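Local coordinates for KauB (Pseudomonas aeruginosa PAO1, PDB 6B4R), which oxidises a broad range of aldehydes, aminoaldehydes among them, to the corresponding acids, probably with NAD(P)+ as the electron acceptor, at the interface of chains B and A. Numbering follows the deposited sequence. Chains: chain A, KauB; chain B, KauB.

The interface of chains B and A. Residues chain B 449, 469-470, 477; chain A 156-158, 263, 489-490.
A:Glu489, near the start of strand 488-496, buries the most surface here, touching B:Phe470 with its CB and B:Arg477 with its carboxylate. Its CG lies anti to the carbonyl carbon, and a bend at chi2 (-76°) directs the carboxylate towards A:Arg263. A:Glu489 CB rests on one face of the B:Phe470 ring, 3.7 Å from the centroid and offset toward the rim, a CH-pi contact. OE2 takes both NE and NH2 of A:Arg263 in a side-on grip within chain A, which should hold the carboxylate's rotation, while A:Glu489 OE1 faces B:Arg477 NH2 at 3.0 Å in a salt bridge whose hydrogen bond is weak. Guanidinium and carboxylate lie nearly parallel, although the two side chains cross at about a right angle. B:Arg477 NH2 also gives its straight bond to the backbone carbonyl A:Leu490 O, 2.7 Å away and 168° at the hydrogen, arriving in plane on a lone pair. B:Arg477 NH1 turns back to B:Gly469 O (3.2 Å), from above the carbonyl plane, which may help steady the guanidinium. B:Arg449, bent at chi2 and chi3, points end-on at A:Pro157 O, with B:Arg449 NH1 at 3.2 Å and NH2 at 3.0 Å; A:Pro157 O lies in the guanidinium plane and takes both hydrogen bonds. B:Phe470 CE2 sits over the centre of that guanidinium, and A:Glu156 OE1 makes a long salt bridge to B:Arg449 NH1 at 3.8 Å. The patch centre is about 19 Å from A:Glu267, the predicted catalytic residue. Two arginines of chain B thus bind backbone carbonyls at strands 149-157 and 488-496 of chain A, probably helping to join the subunits as in family dimers.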
ATOM      1  N   ARG B 449      25.809  -1.020   0.765  1.00 26.23           N
ATOM      2  CA  ARG B 449      25.035  -2.242   0.572  1.00 26.32           C
ATOM      3  C   ARG B 449      24.724  -2.923   1.903  1.00 21.14           C
ATOM      4  O   ARG B 449      25.337  -3.931   2.249  1.00 21.44           O
ATOM      5  CB  ARG B 449      25.781  -3.203  -0.357  1.00 22.68           C
ATOM      6  CG  ARG B 449      26.150  -2.593  -1.702  1.00 29.39           C
ATOM      7  CD  ARG B 449      24.919  -2.331  -2.555  1.00 31.25           C
ATOM      8  NE  ARG B 449      24.298  -3.573  -3.006  1.00 41.70           N
ATOM      9  CZ  ARG B 449      23.265  -3.635  -3.841  1.00 35.73           C
ATOM     10  NH1 ARG B 449      22.726  -2.521  -4.319  1.00 29.20           N
ATOM     11  NH2 ARG B 449      22.769  -4.812  -4.196  1.00 32.73           N
ATOM     12  N   GLY B 469      19.747  -8.622   6.270  1.00 18.48           N
ATOM     13  CA  GLY B 469      21.007  -8.369   5.592  1.00 27.66           C
ATOM     14  C   GLY B 469      20.998  -8.407   4.075  1.00 23.97           C
ATOM     15  O   GLY B 469      20.101  -8.975   3.457  1.00 17.26           O
ATOM     16  N   PHE B 470      22.003  -7.768   3.479  1.00 24.23           N
ATOM     17  CA  PHE B 470      22.311  -7.944   2.067  1.00 23.64           C
ATOM     18  C   PHE B 470      23.279  -9.109   1.972  1.00 23.98           C
ATOM     19  O   PHE B 470      23.947  -9.441   2.953  1.00 22.36           O
ATOM     20  CB  PHE B 470      22.994  -6.698   1.498  1.00 19.93           C
ATOM     21  CG  PHE B 470      22.050  -5.588   1.122  1.00 22.89           C
ATOM     22  CD1 PHE B 470      21.019  -5.207   1.969  1.00 20.91           C
ATOM     23  CD2 PHE B 470      22.217  -4.905  -0.072  1.00 21.95           C
ATOM     24  CE1 PHE B 470      20.159  -4.176   1.621  1.00 21.39           C
ATOM     25  CE2 PHE B 470      21.364  -3.873  -0.426  1.00 26.50           C
ATOM     26  CZ  PHE B 470      20.334  -3.506   0.424  1.00 27.40           C
ATOM     27  N   ARG B 477      13.355 -10.035   6.066  1.00 28.84           N
ATOM     28  CA  ARG B 477      13.436  -8.971   7.059  1.00 28.77           C
ATOM     29  C   ARG B 477      12.633  -9.281   8.322  1.00 25.99           C
ATOM     30  O   ARG B 477      11.500  -9.753   8.248  1.00 30.84           O
ATOM     31  CB  ARG B 477      12.960  -7.646   6.450  1.00 27.32           C
ATOM     32  CG  ARG B 477      13.808  -7.131   5.288  1.00 22.92           C
ATOM     33  CD  ARG B 477      15.215  -6.785   5.748  1.00 26.94           C
ATOM     34  NE  ARG B 477      16.048  -6.224   4.685  1.00 22.14           N
ATOM     35  CZ  ARG B 477      16.924  -6.925   3.969  1.00 24.31           C
ATOM     36  NH1 ARG B 477      17.083  -8.222   4.195  1.00 25.32           N
ATOM     37  NH2 ARG B 477      17.639  -6.331   3.025  1.00 22.68           N
TER
ATOM     38  N   GLU A 156      16.393  -1.493  -3.409  1.00 31.95           N
ATOM     39  CA  GLU A 156      17.521  -1.369  -4.322  1.00 28.08           C
ATOM     40  C   GLU A 156      17.709  -2.672  -5.086  1.00 25.08           C
ATOM     41  O   GLU A 156      17.471  -3.748  -4.538  1.00 30.73           O
ATOM     42  CB  GLU A 156      18.799  -1.042  -3.545  1.00 25.36           C
ATOM     43  CG  GLU A 156      18.702   0.214  -2.697  1.00 40.62           C
ATOM     44  CD  GLU A 156      19.990   0.518  -1.959  1.00 44.48           C
ATOM     45  OE1 GLU A 156      20.850  -0.383  -1.867  1.00 37.84           O
ATOM     46  OE2 GLU A 156      20.142   1.662  -1.476  1.00 39.33           O
ATOM     47  N   PRO A 157      18.136  -2.582  -6.355  1.00 23.75           N
ATOM     48  CA  PRO A 157      18.428  -3.777  -7.155  1.00 23.03           C
ATOM     49  C   PRO A 157      19.499  -4.650  -6.502  1.00 23.43           C
ATOM     50  O   PRO A 157      20.431  -4.120  -5.901  1.00 24.90           O
ATOM     51  CB  PRO A 157      18.939  -3.196  -8.483  1.00 27.22           C
ATOM     52  CG  PRO A 157      19.330  -1.772  -8.169  1.00 23.21           C
ATOM     53  CD  PRO A 157      18.371  -1.337  -7.107  1.00 19.78           C
ATOM     54  N   VAL A 158      19.357  -5.970  -6.610  1.00 24.99           N
ATOM     55  CA  VAL A 158      20.295  -6.897  -5.979  1.00 23.21           C
ATOM     56  C   VAL A 158      21.656  -6.925  -6.672  1.00 24.93           C
ATOM     57  O   VAL A 158      22.681  -7.146  -6.026  1.00 32.95           O
ATOM     58  CB  VAL A 158      19.732  -8.333  -5.905  1.00 25.69           C
ATOM     59  CG1 VAL A 158      18.629  -8.423  -4.863  1.00 27.32           C
ATOM     60  CG2 VAL A 158      19.223  -8.782  -7.267  1.00 29.94           C
ATOM     61  N   ARG A 263      20.058 -15.632  -3.064  1.00 24.01           N
ATOM     62  CA  ARG A 263      18.605 -15.761  -3.024  1.00 20.96           C
ATOM     63  C   ARG A 263      18.134 -16.668  -4.147  1.00 22.52           C
ATOM     64  O   ARG A 263      18.549 -16.516  -5.295  1.00 31.42           O
ATOM     65  CB  ARG A 263      17.921 -14.396  -3.143  1.00 19.26           C
ATOM     66  CG  ARG A 263      18.138 -13.472  -1.957  1.00 29.15           C
ATOM     67  CD  ARG A 263      19.380 -12.618  -2.140  1.00 33.38           C
ATOM     68  NE  ARG A 263      19.560 -11.675  -1.042  1.00 35.40           N
ATOM     69  CZ  ARG A 263      20.280 -11.926   0.047  1.00 38.15           C
ATOM     70  NH1 ARG A 263      20.890 -13.096   0.185  1.00 30.97           N
ATOM     71  NH2 ARG A 263      20.391 -11.007   0.994  1.00 38.59           N
ATOM     72  N   GLU A 489      16.401  -5.542  -2.796  1.00 23.22           N
ATOM     73  CA  GLU A 489      16.674  -5.686  -1.376  1.00 20.93           C
ATOM     74  C   GLU A 489      16.066  -4.508  -0.625  1.00 27.76           C
ATOM     75  O   GLU A 489      16.066  -3.380  -1.119  1.00 22.84           O
ATOM     76  CB  GLU A 489      18.182  -5.727  -1.117  1.00 24.31           C
ATOM     77  CG  GLU A 489      18.870  -7.022  -1.514  1.00 27.86           C
ATOM     78  CD  GLU A 489      18.604  -8.154  -0.539  1.00 29.45           C
ATOM     79  OE1 GLU A 489      17.972  -7.909   0.511  1.00 35.68           O
ATOM     80  OE2 GLU A 489      19.033  -9.291  -0.822  1.00 37.51           O
ATOM     81  N   LEU A 490      15.549  -4.774   0.568  1.00 22.85           N
ATOM     82  CA  LEU A 490      15.018  -3.715   1.413  1.00 23.39           C
ATOM     83  C   LEU A 490      16.126  -3.033   2.209  1.00 22.25           C
ATOM     84  O   LEU A 490      17.014  -3.691   2.755  1.00 20.90           O
ATOM     85  CB  LEU A 490      13.961  -4.269   2.367  1.00 24.52           C
ATOM     86  CG  LEU A 490      12.561  -4.489   1.795  1.00 28.59           C
ATOM     87  CD1 LEU A 490      11.688  -5.211   2.807  1.00 29.95           C
ATOM     88  CD2 LEU A 490      11.935  -3.160   1.407  1.00 23.63           C
TER